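Local structure of glucose-1-phosphate thymidylyltransferase (Bacillus anthracis, 4ECM) at residues I29-T34 / N46-P51; I58-Y63 / I260-Q265; M74-K79 / G115-F120; R125-L130 / T193-Y198. The protein catalyses the transfer of a thymidylyl group from dTTP to glucose 1-phosphate, giving dTDP-glucose and pyrophosphate, a step of dTDP-L-rhamnose biosynthesis. All coordinates share one frame; numbering follows the deposited sequence.

How the interactions relate
From the N terminus, strand 25-30 runs into the glycine-rich turn of interaction 1, which closes a short loop by bringing 46-51 back against 29-34. Interaction 2 opens on the first helix, 57-67, and closes only near the C terminus, at 260-265; interactions 3 and 4 both nest within that long loop. Interaction 3 joins strand 72-77 to the start of helix 118-121, and interaction 4 follows it in series, pairing strand 125-130 with strand 190-198. Strand 25-30 lies between strands 72-77 and 125-130, so interactions 1, 3 and 4 meet in one sheet, while interaction 2 ties the chain end to a helix packed on it.

Interaction 1 (I29-T34 / N46-P51); sequences ILAGGT and NKHLLP. With DAU (2'deoxy-thymidine-5'-diphospho-alpha-D-glucose), chain B; POP (pyrophosphate 2-), chain C.
Ala31 and His48 are the closest residues of the two backbones, their CA atoms 6.3 Å apart, where the chain leaving the strand that ends near Leu30 passes the 3-10 segment 47-49. The imidazole of His48 makes most of the contact. Ala31 CA lies over one ring face, 3.7 Å from the centroid in a CH-pi contact, while Gly32 O comes in at the ring edge, 3.2 Å from His48 CE1. In the conformer of Asn46 described here, one of two modelled, OD1 accepts from His48 ND1 and from the backbone N of His48, the latter making an Asx turn; both donors approach from one face of the amide. The longer ND1 bond may help to orient the ring, whose NE2 faces the nucleotide and lies an unusually short 2.5 Å from the deoxyribose hydroxyl O3' of dTDP-glucose, in a hydrogen bond whose donor may be either atom. On the facing segment, Gly32 N donates to the thymine oxygen O21 over 2.9 Å. Lys47 extends from CB with a bend at chi3 (61°) and sets NZ on pyrophosphate O4; Asp132 gives this amine a salt bridge as well. Gly33 CA lies 3.5 Å from pyrophosphate O5, the chain passing close to the phosphate at its positive phi (87°). The contact thus holds part of both product sites. Ile29 packs on helix 57-67, Leu49 is covered by that helix and helix 82-89, and strand 72-77 hydrogen-bonds along 29-31 through Met74 and Ile76.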
# COMPACT_ATOMS: atom_id res chain seq x y z
N ILE A 29 -5.34 6.60 21.18
CA ILE A 29 -5.48 7.61 20.14
C ILE A 29 -6.50 7.06 19.15
O ILE A 29 -6.31 5.98 18.58
CB ILE A 29 -4.18 7.93 19.38
CG1 ILE A 29 -3.07 8.37 20.33
CG2 ILE A 29 -4.43 9.06 18.34
CD1 ILE A 29 -1.73 8.61 19.65
N LEU A 30 -7.60 7.78 18.98
CA LEU A 30 -8.67 7.37 18.08
C LEU A 30 -8.40 8.06 16.75
O LEU A 30 -8.53 9.28 16.63
CB LEU A 30 -10.04 7.73 18.66
CG LEU A 30 -10.34 7.06 20.01
CD1 LEU A 30 -11.77 7.35 20.45
CD2 LEU A 30 -10.11 5.52 19.95
N ALA A 31 -8.02 7.26 15.76
CA ALA A 31 -7.63 7.80 14.47
C ALA A 31 -8.44 7.23 13.32
O ALA A 31 -7.95 7.14 12.20
CB ALA A 31 -6.12 7.58 14.24
N GLY A 32 -9.69 6.88 13.60
CA GLY A 32 -10.58 6.32 12.58
C GLY A 32 -11.35 7.39 11.83
O GLY A 32 -10.86 8.49 11.61
N GLY A 33 -12.57 7.05 11.43
CA GLY A 33 -13.40 7.99 10.66
C GLY A 33 -13.16 7.93 9.16
O GLY A 33 -12.17 7.38 8.71
N THR A 34 -14.08 8.52 8.40
CA THR A 34 -14.01 8.49 6.94
C THR A 34 -13.17 9.61 6.33
O THR A 34 -12.61 9.45 5.26
CB THR A 34 -15.43 8.60 6.34
OG1 THR A 34 -15.96 9.90 6.61
CG2 THR A 34 -16.38 7.52 6.94
N ASN A 46 -5.54 9.38 4.82
CA ASN A 46 -6.12 9.20 6.16
C ASN A 46 -5.81 10.53 6.84
O ASN A 46 -4.67 10.96 6.85
CB ASN A 46 -5.51 8.03 6.93
CG ASN A 46 -6.11 7.88 8.34
OD1 ASN A 46 -5.69 8.55 9.28
ND2 ASN A 46 -7.07 6.98 8.47
N LYS A 47 -6.84 11.17 7.36
CA LYS A 47 -6.69 12.53 7.92
C LYS A 47 -5.55 12.70 8.91
O LYS A 47 -4.82 13.66 8.82
CB LYS A 47 -8.02 12.94 8.57
CG LYS A 47 -7.94 14.17 9.43
CD LYS A 47 -9.30 14.66 9.93
CE LYS A 47 -10.03 13.65 10.77
NZ LYS A 47 -11.18 14.29 11.50
N HIS A 48 -5.37 11.71 9.78
CA HIS A 48 -4.39 11.79 10.84
C HIS A 48 -2.96 11.61 10.39
O HIS A 48 -2.06 11.65 11.21
CB HIS A 48 -4.76 10.80 11.95
CG HIS A 48 -6.20 10.90 12.33
ND1 HIS A 48 -7.16 10.05 11.82
CD2 HIS A 48 -6.86 11.80 13.09
CE1 HIS A 48 -8.35 10.41 12.29
NE2 HIS A 48 -8.19 11.47 13.07
N LEU A 49 -2.75 11.40 9.09
CA LEU A 49 -1.42 11.32 8.55
C LEU A 49 -1.13 12.56 7.69
O LEU A 49 -0.06 12.67 7.09
CB LEU A 49 -1.21 10.05 7.75
CG LEU A 49 -1.42 8.76 8.54
CD1 LEU A 49 -1.16 7.53 7.62
CD2 LEU A 49 -0.51 8.71 9.80
N LEU A 50 -2.08 13.50 7.65
CA LEU A 50 -1.87 14.76 6.93
C LEU A 50 -0.98 15.68 7.77
O LEU A 50 -0.96 15.61 9.00
CB LEU A 50 -3.20 15.46 6.65
CG LEU A 50 -4.19 14.72 5.74
CD1 LEU A 50 -5.47 15.57 5.56
CD2 LEU A 50 -3.57 14.40 4.39
N PRO A 51 -0.24 16.57 7.12
CA PRO A 51 0.63 17.45 7.88
C PRO A 51 -0.09 18.45 8.79
O PRO A 51 -1.14 19.00 8.41
CB PRO A 51 1.35 18.26 6.78
CG PRO A 51 1.21 17.47 5.57
CD PRO A 51 -0.05 16.71 5.67
O6 DAU B . -13.18 17.92 18.46
C6 DAU B . -13.92 17.92 19.68
C5 DAU B . -15.29 17.29 19.45
O5 DAU B . -15.06 15.98 18.91
C4 DAU B . -16.11 17.21 20.74
O4 DAU B . -16.40 18.52 21.23
C3 DAU B . -17.42 16.46 20.55
O3 DAU B . -18.07 16.32 21.83
C2 DAU B . -17.10 15.09 19.94
O2 DAU B . -18.31 14.36 19.64
C1 DAU B . -16.25 15.22 18.68
O1 DAU B . -17.04 15.84 17.67
P2 DAU B . -16.67 15.65 16.11
O3P DAU B . -15.47 16.49 15.73
O4P DAU B . -17.96 15.75 15.34
OPP DAU B . -16.15 14.11 16.07
P DAU B . -15.62 13.42 14.72
O1P DAU B . -14.97 14.46 13.85
O2P DAU B . -16.72 12.57 14.19
O5' DAU B . -14.44 12.46 15.26
C5' DAU B . -13.24 13.04 15.72
C4' DAU B . -12.06 12.07 15.81
O4' DAU B . -12.41 10.79 16.34
C3' DAU B . -11.38 11.84 14.48
O3' DAU B . -10.00 12.15 14.71
C2' DAU B . -11.56 10.38 14.16
C1' DAU B . -11.98 9.76 15.48
N11 DAU B . -13.14 8.85 15.43
C61 DAU B . -14.37 9.37 14.94
C51 DAU B . -15.39 8.52 14.56
C5A DAU B . -16.73 9.09 14.14
C21 DAU B . -12.90 7.47 15.31
O21 DAU B . -11.71 6.99 15.70
N31 DAU B . -13.88 6.61 14.94
C41 DAU B . -15.10 7.06 14.55
O41 DAU B . -16.06 6.19 14.17
P1 POP C . -15.38 13.01 8.61
O1 POP C . -16.36 12.15 7.86
O2 POP C . -14.80 14.07 7.73
O3 POP C . -16.11 13.66 9.75
O POP C . -14.19 12.06 9.16
P2 POP C . -13.69 12.07 10.71
O4 POP C . -13.47 13.50 11.13
O5 POP C . -12.39 11.32 10.82
O6 POP C . -14.74 11.46 11.63

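Interaction 2 (I58-Y63 / I260-Q265); sequences IYHAVY and INFGKQ
Three aromatic rings, those of Phe262, Tyr63 and His60, make up the core of this contact. Phe262 and Tyr63 form an offset stack, with centroids 4.2 Å apart and planes inclined at 28°. With CG of Tyr63 anti to the backbone N (chi1 -167°), its ring reaches out from the helix along Phe262, and its CB sits over the Phe262 face in a CH-pi contact, 3.9 Å from the centroid. His60 meets the same phenyl ring differently: the edge of Phe262 points at the imidazole face in a T-shaped pair, centroids 5.2 Å apart and planes at 75°.

Apolar contacts flank the cluster. Ile260 CD1 abuts the His60 ring at its edge, 3.9 Å from CE1, and Tyr59 CB lies 4.1 Å from Phe262 CE2.

No hydrogen bond runs directly between the segments. A water 2.8 Å from Tyr63 OH donates a weak bond to Asn261 O, and Asn261 OD1 takes the backbone N of Gly263 in an Asx turn. His60 NE2 bonds to Val52 O, and Phe262 N to the hydroxyl of Tyr55.

Taken together, this is an aromatic cluster that joins the C-terminal segment, mainly by ring packing, to helix 57-67 of the nucleotidyltransferase domain.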
# COMPACT_ATOMS: atom_id res chain seq x y z
N ILE A 58 -0.99 12.86 13.56
CA ILE A 58 -1.02 11.89 14.66
C ILE A 58 0.19 11.95 15.59
O ILE A 58 0.10 11.54 16.75
CB ILE A 58 -1.28 10.44 14.13
CG1 ILE A 58 -1.76 9.53 15.27
CG2 ILE A 58 -0.08 9.89 13.40
CD1 ILE A 58 -2.26 8.20 14.76
N TYR A 59 1.32 12.47 15.10
CA TYR A 59 2.52 12.59 15.94
C TYR A 59 2.26 13.47 17.15
O TYR A 59 2.86 13.26 18.19
CB TYR A 59 3.71 13.17 15.17
CG TYR A 59 4.56 12.20 14.39
CD1 TYR A 59 4.03 11.04 13.85
CD2 TYR A 59 5.90 12.50 14.11
CE1 TYR A 59 4.82 10.17 13.10
CE2 TYR A 59 6.69 11.64 13.36
CZ TYR A 59 6.14 10.48 12.85
OH TYR A 59 6.92 9.62 12.12
N HIS A 60 1.40 14.46 16.99
CA HIS A 60 1.12 15.39 18.09
C HIS A 60 0.51 14.66 19.28
O HIS A 60 0.92 14.88 20.41
CB HIS A 60 0.22 16.55 17.63
CG HIS A 60 0.86 17.43 16.61
ND1 HIS A 60 1.47 18.62 16.94
CD2 HIS A 60 1.04 17.27 15.28
CE1 HIS A 60 1.97 19.18 15.84
NE2 HIS A 60 1.73 18.37 14.82
N ALA A 61 -0.43 13.76 19.02
CA ALA A 61 -1.10 13.00 20.07
C ALA A 61 -0.12 12.06 20.76
O ALA A 61 -0.12 11.91 22.00
CB ALA A 61 -2.28 12.24 19.49
N VAL A 62 0.74 11.43 19.96
CA VAL A 62 1.76 10.53 20.49
C VAL A 62 2.70 11.30 21.44
O VAL A 62 2.95 10.87 22.56
CB VAL A 62 2.57 9.87 19.35
CG1 VAL A 62 3.75 9.06 19.90
CG2 VAL A 62 1.65 8.98 18.45
N TYR A 63 3.17 12.47 21.01
CA TYR A 63 4.08 13.27 21.82
C TYR A 63 3.39 13.74 23.11
O TYR A 63 4.03 13.75 24.16
CB TYR A 63 4.60 14.46 21.02
CG TYR A 63 5.80 15.18 21.65
CD1 TYR A 63 7.10 14.72 21.45
CD2 TYR A 63 5.62 16.33 22.43
CE1 TYR A 63 8.19 15.36 22.02
CE2 TYR A 63 6.71 16.98 23.00
CZ TYR A 63 7.99 16.49 22.79
OH TYR A 63 9.08 17.12 23.33
N ILE A 260 6.39 23.97 16.56
CA ILE A 260 6.40 22.78 17.39
C ILE A 260 7.52 21.86 16.92
O ILE A 260 7.58 21.49 15.74
CB ILE A 260 5.04 22.06 17.39
CG1 ILE A 260 3.99 22.91 18.13
CG2 ILE A 260 5.15 20.67 18.06
CD1 ILE A 260 2.57 22.41 17.97
N ASN A 261 8.39 21.49 17.86
CA ASN A 261 9.55 20.65 17.60
C ASN A 261 9.56 19.45 18.55
O ASN A 261 9.54 19.63 19.77
CB ASN A 261 10.82 21.48 17.82
CG ASN A 261 12.10 20.73 17.45
OD1 ASN A 261 12.07 19.68 16.80
ND2 ASN A 261 13.24 21.30 17.85
N PHE A 262 9.60 18.25 18.00
CA PHE A 262 9.58 17.05 18.83
C PHE A 262 10.96 16.42 19.01
O PHE A 262 11.08 15.33 19.58
CB PHE A 262 8.59 16.00 18.28
CG PHE A 262 7.16 16.46 18.26
CD1 PHE A 262 6.63 17.17 19.31
CD2 PHE A 262 6.34 16.12 17.21
CE1 PHE A 262 5.31 17.58 19.30
CE2 PHE A 262 5.02 16.52 17.19
CZ PHE A 262 4.51 17.25 18.24
N GLY A 263 12.00 17.07 18.52
CA GLY A 263 13.34 16.51 18.68
C GLY A 263 13.64 15.41 17.69
O GLY A 263 12.77 14.99 16.90
N LYS A 264 14.87 14.90 17.76
CA LYS A 264 15.36 13.92 16.79
C LYS A 264 14.68 12.56 16.79
O LYS A 264 14.79 11.86 15.80
CB LYS A 264 16.88 13.76 16.88
CG LYS A 264 17.40 13.16 18.16
CD LYS A 264 18.89 12.80 18.00
CE LYS A 264 19.49 12.25 19.28
NZ LYS A 264 20.91 11.80 19.09
N GLN A 265 14.00 12.17 17.87
CA GLN A 265 13.30 10.88 17.84
C GLN A 265 12.15 10.87 16.82
O GLN A 265 11.85 9.83 16.24
CB GLN A 265 12.77 10.46 19.21
CG GLN A 265 13.82 9.80 20.11
CD GLN A 265 13.20 9.11 21.30
OE1 GLN A 265 12.42 9.71 22.04
NE2 GLN A 265 13.54 7.84 21.50
O HOH W 1 8.79 19.86 23.04

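Interaction 3 (M74-K79 / G115-F120); sequences MIITGK and GLCEDF
Met74 and Phe120 meet most intimately, their side chains running past each other in opposite directions. Met74 CB stands over one face of the phenyl ring, 3.8 Å from its centroid, while the methyl CE lies 3.4 Å from Phe120 CB, at the root of the ring. The sulfur completes a Met-aromatic contact, obliquely placed with SD 4.7 Å from the Phe120 centroid. A bend at chi3 (-71°) turns CE back toward the helix, so the thioether wraps round the base of Phe120.

Met74 SD also touches a second sulfur, Cys117 SG, at 3.7 Å. This thiol meets both strand residues, with Ile76 CG1 3.9 Å from SG in a direction roughly at right angles to that of SD. Farther along, Ile76 CG2 meets Leu116 CD1 at 4.0 Å.

The backbone positions these groups. Met74 and Ile76 point to the same side of strand 72-77, whereas Gly115 to Glu118 form a type I turn that leads into helix 118-121, with Cys117 at its N-cap position. In the next shell Arg102 bonds to Leu116 O, and Lys26 reaches Phe120 through both a cation-pi contact with the ring and a hydrogen bond to its carbonyl.

No hydrogen bond crosses between the segments: sulfur, aliphatic and aromatic surfaces join the strand to the helix start, so their fit rests on shape and dispersion, with polar bonds confined to the surroundings.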
# COMPACT_ATOMS: atom_id res chain seq x y z
N MET A 74 -2.68 2.50 22.64
CA MET A 74 -3.43 1.78 21.63
C MET A 74 -3.89 2.77 20.56
O MET A 74 -4.36 3.87 20.86
CB MET A 74 -4.63 1.04 22.24
CG MET A 74 -5.56 0.43 21.19
SD MET A 74 -6.54 -0.97 21.77
CE MET A 74 -5.23 -2.19 21.91
N ILE A 75 -3.76 2.35 19.31
CA ILE A 75 -4.13 3.16 18.15
C ILE A 75 -5.29 2.46 17.44
O ILE A 75 -5.18 1.29 17.07
CB ILE A 75 -2.97 3.25 17.17
CG1 ILE A 75 -1.70 3.83 17.84
CG2 ILE A 75 -3.37 4.04 15.89
CD1 ILE A 75 -1.76 5.24 18.23
N ILE A 76 -6.39 3.19 17.25
CA ILE A 76 -7.55 2.68 16.54
C ILE A 76 -7.71 3.39 15.19
O ILE A 76 -7.65 4.62 15.12
CB ILE A 76 -8.83 2.92 17.32
CG1 ILE A 76 -8.76 2.26 18.71
CG2 ILE A 76 -10.07 2.42 16.53
CD1 ILE A 76 -8.61 0.74 18.69
N THR A 77 -7.86 2.63 14.11
CA THR A 77 -8.11 3.23 12.80
C THR A 77 -8.84 2.24 11.91
O THR A 77 -9.13 1.12 12.33
CB THR A 77 -6.80 3.74 12.12
OG1 THR A 77 -7.13 4.63 11.04
CG2 THR A 77 -5.94 2.58 11.62
N GLY A 78 -9.17 2.66 10.70
CA GLY A 78 -9.88 1.80 9.73
C GLY A 78 -8.96 0.75 9.11
O GLY A 78 -7.75 0.89 9.11
N LYS A 79 -9.57 -0.29 8.58
CA LYS A 79 -8.85 -1.38 7.95
C LYS A 79 -7.92 -0.90 6.81
O LYS A 79 -6.75 -1.22 6.78
CB LYS A 79 -9.86 -2.39 7.38
CG LYS A 79 -9.22 -3.63 6.79
CD LYS A 79 -10.25 -4.72 6.42
CE LYS A 79 -10.90 -4.47 5.07
NZ LYS A 79 -11.83 -5.58 4.70
N GLY A 115 -14.58 1.47 22.65
CA GLY A 115 -15.01 0.14 23.13
C GLY A 115 -14.06 -0.99 22.78
O GLY A 115 -13.97 -1.96 23.50
N LEU A 116 -13.36 -0.85 21.65
CA LEU A 116 -12.38 -1.87 21.18
C LEU A 116 -11.14 -1.97 22.09
O LEU A 116 -10.35 -2.92 22.01
CB LEU A 116 -11.91 -1.52 19.76
CG LEU A 116 -12.99 -1.31 18.70
CD1 LEU A 116 -12.40 -0.72 17.43
CD2 LEU A 116 -13.77 -2.61 18.41
N CYS A 117 -10.96 -0.97 22.96
CA CYS A 117 -9.79 -0.91 23.83
C CYS A 117 -10.03 -1.52 25.21
O CYS A 117 -9.17 -1.43 26.08
CB CYS A 117 -9.38 0.55 24.02
SG CYS A 117 -9.21 1.48 22.51
N GLU A 118 -11.18 -2.15 25.43
CA GLU A 118 -11.50 -2.71 26.75
C GLU A 118 -10.41 -3.64 27.33
O GLU A 118 -9.90 -3.40 28.43
CB GLU A 118 -12.85 -3.46 26.69
CG GLU A 118 -13.26 -4.07 28.07
CD GLU A 118 -14.67 -4.67 28.09
OE1 GLU A 118 -15.40 -4.61 27.07
OE2 GLU A 118 -15.06 -5.20 29.15
N ASP A 119 -10.07 -4.69 26.59
CA ASP A 119 -9.08 -5.67 27.07
C ASP A 119 -7.69 -5.05 27.25
O ASP A 119 -6.99 -5.36 28.20
CB ASP A 119 -9.01 -6.87 26.12
CG ASP A 119 -10.30 -7.72 26.14
OD1 ASP A 119 -11.12 -7.59 27.07
OD2 ASP A 119 -10.46 -8.55 25.22
N PHE A 120 -7.31 -4.16 26.33
CA PHE A 120 -6.03 -3.47 26.42
C PHE A 120 -5.90 -2.67 27.73
O PHE A 120 -4.86 -2.69 28.36
CB PHE A 120 -5.87 -2.53 25.23
CG PHE A 120 -4.66 -1.64 25.31
CD1 PHE A 120 -3.39 -2.14 25.01
CD2 PHE A 120 -4.78 -0.31 25.65
CE1 PHE A 120 -2.27 -1.31 25.07
CE2 PHE A 120 -3.68 0.53 25.69
CZ PHE A 120 -2.41 0.03 25.41

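Interaction 4 (R125-L130 / T193-Y198); sequences RMVVIL and TGIYLY. With DAU (2'deoxy-thymidine-5'-diphospho-alpha-D-glucose), chain B.
Chi1 of Met126 (76°) sets CG between the backbone N and carbonyl carbon, and a further bend at chi3 swings CE to Tyr198 CB, 3.9 Å away, with SD near the ring plane at the tyrosine's edge. Tyr196 and Tyr198 both have CG anti to the carbonyl carbon, which inclines both rings along the strand in the direction of Leu130. Val128 CG2 therefore meets Tyr198 CD2 at 4.1 Å, and Leu130 CG packs at 4.1 Å against Tyr196 CE2.

Val127 and Leu197 lie side by side on the other face, pointing the same way, with Ile129 and Ile195 next to them. The strands run antiparallel, at 165°. Met126-Tyr198 and Val128-Tyr196 are hydrogen-bonded pairs, the straightest bond being Val128 N to Tyr196 O, 2.7 Å at 175°. Leu130 N adds a bond to Gly194 O where segment 193-198 turns a corner at Gly194; there Leu130 CD1 lies 3.5 Å from O5 of the glucose of dTDP-glucose.

Strand 125-130 is also paired with strand 25-30 in the central sheet. Helices 110-115 and 219-228 pack against the face bearing Met126, Val128 and the tyrosines, while Ile195 and Leu197 touch strand 153-159.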
# COMPACT_ATOMS: atom_id res chain seq x y z
N ARG A 125 -6.41 3.05 34.23
CA ARG A 125 -7.06 4.26 33.80
C ARG A 125 -6.52 4.61 32.44
O ARG A 125 -5.53 4.02 32.00
CB ARG A 125 -6.86 5.39 34.79
CG ARG A 125 -7.50 5.07 36.14
CD ARG A 125 -7.61 6.27 37.02
NE ARG A 125 -8.11 5.93 38.35
CZ ARG A 125 -8.41 6.83 39.28
NH1 ARG A 125 -8.28 8.13 39.03
NH2 ARG A 125 -8.85 6.43 40.47
N MET A 126 -7.16 5.55 31.76
CA MET A 126 -6.74 5.90 30.42
C MET A 126 -6.92 7.36 30.05
O MET A 126 -7.78 8.06 30.60
CB MET A 126 -7.56 5.07 29.45
CG MET A 126 -9.00 5.57 29.29
SD MET A 126 -10.12 4.29 28.76
CE MET A 126 -10.52 3.58 30.39
N VAL A 127 -6.08 7.81 29.13
CA VAL A 127 -6.22 9.11 28.51
C VAL A 127 -6.55 8.84 27.05
O VAL A 127 -5.82 8.12 26.35
CB VAL A 127 -4.97 10.00 28.62
CG1 VAL A 127 -5.19 11.30 27.82
CG2 VAL A 127 -4.66 10.31 30.10
N VAL A 128 -7.68 9.38 26.60
CA VAL A 128 -8.12 9.20 25.23
C VAL A 128 -7.95 10.53 24.49
O VAL A 128 -8.44 11.55 24.95
CB VAL A 128 -9.60 8.82 25.18
CG1 VAL A 128 -10.07 8.72 23.73
CG2 VAL A 128 -9.86 7.52 25.97
N ILE A 129 -7.24 10.51 23.36
CA ILE A 129 -7.09 11.70 22.55
C ILE A 129 -7.64 11.48 21.14
O ILE A 129 -7.19 10.58 20.41
CB ILE A 129 -5.61 12.13 22.41
CG1 ILE A 129 -4.98 12.34 23.80
CG2 ILE A 129 -5.49 13.42 21.58
CD1 ILE A 129 -3.59 12.96 23.77
N LEU A 130 -8.62 12.30 20.75
CA LEU A 130 -9.12 12.22 19.38
C LEU A 130 -7.95 12.72 18.52
O LEU A 130 -7.36 13.77 18.78
CB LEU A 130 -10.39 13.05 19.18
CG LEU A 130 -11.54 12.73 20.14
CD1 LEU A 130 -12.78 13.55 19.83
CD2 LEU A 130 -11.84 11.23 20.10
N THR A 193 -13.52 19.40 24.83
CA THR A 193 -12.52 18.96 23.87
C THR A 193 -12.42 17.45 23.80
O THR A 193 -12.93 16.75 24.67
CB THR A 193 -11.13 19.46 24.23
OG1 THR A 193 -10.71 18.86 25.46
CG2 THR A 193 -11.12 20.98 24.36
N GLY A 194 -11.71 16.98 22.76
CA GLY A 194 -11.50 15.57 22.52
C GLY A 194 -10.33 14.96 23.27
O GLY A 194 -9.57 14.16 22.70
N ILE A 195 -10.17 15.34 24.54
CA ILE A 195 -9.14 14.77 25.41
C ILE A 195 -9.90 14.33 26.63
O ILE A 195 -10.40 15.17 27.37
CB ILE A 195 -8.05 15.76 25.83
CG1 ILE A 195 -7.35 16.39 24.61
CG2 ILE A 195 -7.00 15.03 26.69
CD1 ILE A 195 -8.16 17.42 23.88
N TYR A 196 -10.02 13.02 26.82
CA TYR A 196 -10.81 12.45 27.89
C TYR A 196 -9.97 11.59 28.83
O TYR A 196 -9.10 10.82 28.39
CB TYR A 196 -11.92 11.58 27.28
CG TYR A 196 -12.69 12.28 26.19
CD1 TYR A 196 -13.62 13.26 26.49
CD2 TYR A 196 -12.50 11.95 24.86
CE1 TYR A 196 -14.32 13.91 25.49
CE2 TYR A 196 -13.21 12.59 23.85
CZ TYR A 196 -14.11 13.57 24.17
OH TYR A 196 -14.80 14.21 23.16
N LEU A 197 -10.22 11.71 30.13
CA LEU A 197 -9.54 10.90 31.10
C LEU A 197 -10.61 10.06 31.77
O LEU A 197 -11.56 10.61 32.35
CB LEU A 197 -8.73 11.73 32.10
CG LEU A 197 -7.64 12.64 31.49
CD1 LEU A 197 -8.23 13.97 30.99
CD2 LEU A 197 -6.54 12.94 32.47
N TYR A 198 -10.48 8.72 31.67
CA TYR A 198 -11.48 7.77 32.21
C TYR A 198 -10.90 6.65 33.07
O TYR A 198 -9.73 6.27 32.93
CB TYR A 198 -12.22 7.05 31.07
CG TYR A 198 -13.04 7.91 30.14
CD1 TYR A 198 -14.05 8.72 30.62
CD2 TYR A 198 -12.86 7.83 28.77
CE1 TYR A 198 -14.82 9.50 29.78
CE2 TYR A 198 -13.64 8.61 27.89
CZ TYR A 198 -14.62 9.44 28.41
OH TYR A 198 -15.41 10.21 27.59
O6 DAU B . -13.18 17.92 18.46
C6 DAU B . -13.92 17.92 19.68
C5 DAU B . -15.29 17.29 19.45
O5 DAU B . -15.06 15.98 18.91
C4 DAU B . -16.11 17.21 20.74
O4 DAU B . -16.40 18.52 21.23
C3 DAU B . -17.42 16.46 20.55
O3 DAU B . -18.07 16.32 21.83
C2 DAU B . -17.10 15.09 19.94
O2 DAU B . -18.31 14.36 19.64
C1 DAU B . -16.25 15.22 18.68
O1 DAU B . -17.04 15.84 17.67
P2 DAU B . -16.67 15.65 16.11
O3P DAU B . -15.47 16.49 15.73
O4P DAU B . -17.96 15.75 15.34
OPP DAU B . -16.15 14.11 16.07
P DAU B . -15.62 13.42 14.72
O1P DAU B . -14.97 14.46 13.85
O2P DAU B . -16.72 12.57 14.19
O5' DAU B . -14.44 12.46 15.26
C5' DAU B . -13.24 13.04 15.72
C4' DAU B . -12.06 12.07 15.81
O4' DAU B . -12.41 10.79 16.34
C3' DAU B . -11.38 11.84 14.48
O3' DAU B . -10.00 12.15 14.71
C2' DAU B . -11.56 10.38 14.16
C1' DAU B . -11.98 9.76 15.48
N11 DAU B . -13.14 8.85 15.43
C61 DAU B . -14.37 9.37 14.94
C51 DAU B . -15.39 8.52 14.56
C5A DAU B . -16.73 9.09 14.14
C21 DAU B . -12.90 7.47 15.31
O21 DAU B . -11.71 6.99 15.70
N31 DAU B . -13.88 6.61 14.94
C41 DAU B . -15.10 7.06 14.55
O41 DAU B . -16.06 6.19 14.17